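Local coordinates for protein FMN Adenylyltransferase (Candida glabrata, PDB 3FWK) that catalyses the transfer of an adenylyl group from ATP to FMN, the step of flavin metabolism that yields FAD, at residues 123-128 and 136-141. Sequence-based numbering, arbitrary orientation.
Sequences NFIEET and LYESDR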
ATOM      1  N   ASN A 123      -3.698   2.666  13.458  1.00 11.09           N
ATOM      2  CA  ASN A 123      -3.147   1.510  14.153  1.00 11.42           C
ATOM      3  C   ASN A 123      -2.236   0.724  13.199  1.00 10.52           C
ATOM      4  O   ASN A 123      -1.147   0.287  13.580  1.00 11.31           O
ATOM      5  CB  ASN A 123      -4.244   0.583  14.632  1.00 11.06           C
ATOM      6  CG  ASN A 123      -5.060   1.117  15.784  1.00 12.92           C
ATOM      7  OD1 ASN A 123      -4.666   2.079  16.460  1.00 15.02           O
ATOM      8  ND2 ASN A 123      -6.200   0.473  16.038  1.00 13.41           N
ATOM      9  N   PHE A 124      -2.700   0.527  11.966  1.00 10.50           N
ATOM     10  CA  PHE A 124      -1.972  -0.294  11.019  1.00 11.22           C
ATOM     11  C   PHE A 124      -0.645   0.349  10.615  1.00 10.27           C
ATOM     12  O   PHE A 124       0.369  -0.343  10.442  1.00 11.08           O
ATOM     13  CB  PHE A 124      -2.839  -0.533   9.805  1.00 11.21           C
ATOM     14  CG  PHE A 124      -2.170  -1.435   8.801  1.00 11.00           C
ATOM     15  CD1 PHE A 124      -1.969  -2.777   9.108  1.00 12.54           C
ATOM     16  CD2 PHE A 124      -1.688  -0.942   7.598  1.00 11.46           C
ATOM     17  CE1 PHE A 124      -1.343  -3.640   8.210  1.00 13.05           C
ATOM     18  CE2 PHE A 124      -1.008  -1.799   6.696  1.00 12.25           C
ATOM     19  CZ  PHE A 124      -0.850  -3.144   7.029  1.00 12.63           C
ATOM     20  N   ILE A 125      -0.632   1.677  10.460  1.00 10.73           N
ATOM     21  CA  ILE A 125       0.629   2.377  10.145  1.00 11.40           C
ATOM     22  C   ILE A 125       1.633   2.178  11.279  1.00 11.14           C
ATOM     23  O   ILE A 125       2.811   1.922  11.039  1.00 12.04           O
ATOM     24  CB  ILE A 125       0.357   3.855   9.863  1.00 12.02           C
ATOM     25  CG1 ILE A 125      -0.449   3.979   8.545  1.00 13.40           C
ATOM     26  CG2 ILE A 125       1.664   4.637   9.830  1.00 13.98           C
ATOM     27  CD1 ILE A 125      -1.074   5.360   8.338  1.00 13.92           C
ATOM     28  N   GLU A 126       1.169   2.274  12.517  1.00 11.34           N
ATOM     29  CA  GLU A 126       2.078   2.056  13.667  1.00 12.36           C
ATOM     30  C   GLU A 126       2.584   0.606  13.708  1.00 12.18           C
ATOM     31  O   GLU A 126       3.783   0.361  13.909  1.00 12.46           O
ATOM     32  CB  GLU A 126       1.311   2.417  14.935  1.00 14.04           C
ATOM     33  CG  GLU A 126       1.055   3.918  14.973  1.00 16.00           C
ATOM     34  CD  GLU A 126      -0.106   4.358  15.873  1.00 19.04           C
ATOM     35  OE1 GLU A 126      -0.597   3.545  16.684  1.00 25.16           O
ATOM     36  OE2 GLU A 126      -0.561   5.521  15.725  1.00 20.10           O
ATOM     37  N   GLU A 127       1.676  -0.339  13.477  1.00 11.37           N
ATOM     38  CA  GLU A 127       2.035  -1.768  13.523  1.00 12.52           C
ATOM     39  C   GLU A 127       3.023  -2.095  12.439  1.00 12.27           C
ATOM     40  O   GLU A 127       3.999  -2.834  12.664  1.00 12.96           O
ATOM     41  CB  GLU A 127       0.759  -2.593  13.351  1.00 13.67           C
ATOM     42  CG  GLU A 127      -0.157  -2.504  14.568  1.00 15.26           C
ATOM     43  CD  GLU A 127      -1.650  -2.615  14.283  1.00 15.52           C
ATOM     44  OE1 GLU A 127      -2.062  -3.033  13.150  1.00 15.68           O
ATOM     45  OE2 GLU A 127      -2.456  -2.295  15.212  1.00 16.14           O
ATOM     46  N   THR A 128       2.818  -1.559  11.246  1.00 11.15           N
ATOM     47  CA  THR A 128       3.753  -1.847  10.183  1.00 12.18           C
ATOM     48  C   THR A 128       5.078  -1.121  10.320  1.00 11.29           C
ATOM     49  O   THR A 128       6.110  -1.658   9.904  1.00 11.17           O
ATOM     50  CB  THR A 128       3.114  -1.677   8.847  1.00 16.23           C
ATOM     51  OG1 THR A 128       2.556  -0.412   8.763  1.00 18.82           O
ATOM     52  CG2 THR A 128       1.967  -2.662   8.619  1.00 18.78           C
ATOM     53  N   LEU A 136       9.584   6.321  11.211  1.00 13.41           N
ATOM     54  CA  LEU A 136       8.389   7.018  10.817  1.00 14.00           C
ATOM     55  C   LEU A 136       8.423   8.476  11.278  1.00 13.92           C
ATOM     56  O   LEU A 136       8.639   8.772  12.437  1.00 20.65           O
ATOM     57  CB  LEU A 136       7.224   6.303  11.460  1.00 16.81           C
ATOM     58  CG  LEU A 136       5.851   6.869  11.289  1.00 19.58           C
ATOM     59  CD1 LEU A 136       5.549   6.815   9.820  1.00 18.00           C
ATOM     60  CD2 LEU A 136       4.815   6.105  12.144  1.00 20.08           C
ATOM     61  N   TYR A 137       8.179   9.370  10.331  1.00 12.69           N
ATOM     62  CA  TYR A 137       7.819  10.769  10.567  1.00 12.99           C
ATOM     63  C   TYR A 137       6.359  10.942  10.174  1.00 12.59           C
ATOM     64  O   TYR A 137       5.956  10.527   9.085  1.00 13.96           O
ATOM     65  CB  TYR A 137       8.678  11.693   9.738  1.00 14.38           C
ATOM     66  CG  TYR A 137       8.247  13.165   9.788  1.00 14.06           C
ATOM     67  CD1 TYR A 137       8.855  14.068  10.663  1.00 17.05           C
ATOM     68  CD2 TYR A 137       7.242  13.656   8.946  1.00 14.56           C
ATOM     69  CE1 TYR A 137       8.490  15.412  10.659  1.00 18.10           C
ATOM     70  CE2 TYR A 137       6.864  14.986   8.955  1.00 15.50           C
ATOM     71  CZ  TYR A 137       7.484  15.856   9.830  1.00 16.73           C
ATOM     72  OH  TYR A 137       7.130  17.190   9.825  1.00 18.64           O
ATOM     73  N   GLU A 138       5.575  11.573  11.037  1.00 13.23           N
ATOM     74  CA  GLU A 138       4.171  11.890  10.731  1.00 13.71           C
ATOM     75  C   GLU A 138       3.996  13.398  10.756  1.00 13.82           C
ATOM     76  O   GLU A 138       4.471  14.066  11.694  1.00 15.25           O
ATOM     77  CB  GLU A 138       3.194  11.261  11.781  1.00 16.18           C
ATOM     78  CG  GLU A 138       3.262   9.732  11.825  1.00 18.29           C
ATOM     79  CD  GLU A 138       2.111   9.113  12.582  1.00 20.39           C
ATOM     80  OE1 GLU A 138       1.477   9.833  13.373  1.00 27.26           O
ATOM     81  OE2 GLU A 138       1.812   7.906  12.385  1.00 20.78           O
ATOM     82  N   SER A 139       3.308  13.948   9.758  1.00 13.85           N
ATOM     83  CA  SER A 139       2.874  15.331   9.841  1.00 14.43           C
ATOM     84  C   SER A 139       1.860  15.483  10.965  1.00 14.64           C
ATOM     85  O   SER A 139       1.312  14.500  11.491  1.00 15.22           O
ATOM     86  CB  SER A 139       2.309  15.798   8.498  1.00 15.04           C
ATOM     87  OG  SER A 139       1.052  15.178   8.254  1.00 16.23           O
ATOM     88  N   ASP A 140       1.556  16.721  11.304  1.00 15.18           N
ATOM     89  CA  ASP A 140       0.713  16.959  12.462  1.00 15.56           C
ATOM     90  C   ASP A 140      -0.747  16.951  12.082  1.00 15.00           C
ATOM     91  O   ASP A 140      -1.209  17.873  11.418  1.00 16.27           O
ATOM     92  CB  ASP A 140       1.061  18.310  13.063  1.00 19.57           C
ATOM     93  CG  ASP A 140       0.299  18.599  14.315  1.00 21.89           C
ATOM     94  OD1 ASP A 140      -0.599  17.865  14.792  1.00 21.57           O
ATOM     95  OD2 ASP A 140       0.665  19.654  14.896  1.00 27.43           O
ATOM     96  N   ARG A 141      -1.510  15.953  12.558  1.00 13.73           N
ATOM     97  CA  ARG A 141      -2.906  15.855  12.167  1.00 14.95           C
ATOM     98  C   ARG A 141      -3.768  17.000  12.675  1.00 15.04           C
ATOM     99  O   ARG A 141      -4.865  17.199  12.165  1.00 16.94           O
ATOM    100  CB  ARG A 141      -3.510  14.539  12.615  1.00 17.20           C
ATOM    101  CG  ARG A 141      -3.384  14.302  14.125  1.00 18.40           C
ATOM    102  CD  ARG A 141      -4.587  14.822  14.931  1.00 22.66           C
ATOM    103  NE  ARG A 141      -5.673  13.852  14.818  1.00 20.55           N
ATOM    104  CZ  ARG A 141      -6.927  13.914  15.309  1.00 18.49           C
ATOM    105  NH1 ARG A 141      -7.414  14.984  15.878  1.00 18.72           N
ATOM    106  NH2 ARG A 141      -7.714  12.856  15.162  1.00 19.27           N
TER
HETATM  107  O   HOH W   1      -0.267   7.215  13.761  1.00 21.03           O
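One methyl group of I125 carries the direct contact between 123-128 and 136-141, which lie on helix 119-131 and the edge strand 134-138: its CG2 lies 4.2 Å from CD2 of L136 and equally 4.2 Å from OE2 of E138. The CB of I125 points to the strand, and chi1 of -68° sets CG1 beside the backbone N and CG2, the branch that does the touching, anti to it. The side chains of I125 and L136 cross at about a right angle and meet methyl to methyl, while E138 brings its carboxylate past the same methyl on an extended chain. L136 and E138, two residues apart on the strand, thus both turn to the helix, and Y137 between them faces the other way, its ring edge-to-face with F154 of helix 147-157.

At the more exposed margin, E126 and E138 reach toward each other. Their OE2 atoms stand 4.7 Å apart, and a water lies 2.6 Å from E126 OE2 and 2.6 Å from E138 OE2. Shared among more acceptors than it has protons for, this water probably softens the repulsion of the like charges.

I125, L136 and E138 also touch F111 of the neighbouring strand 107-111, to which Y137 and S139 are hydrogen-bonded through their backbones. Helix and strand are consecutive elements of the beta-alpha-beta crossover 107-111, 119-131, 134-138, in which the helix packs against the parallel part of the mixed sheet at its edge strand, as in Rossmann-like alpha/beta folds.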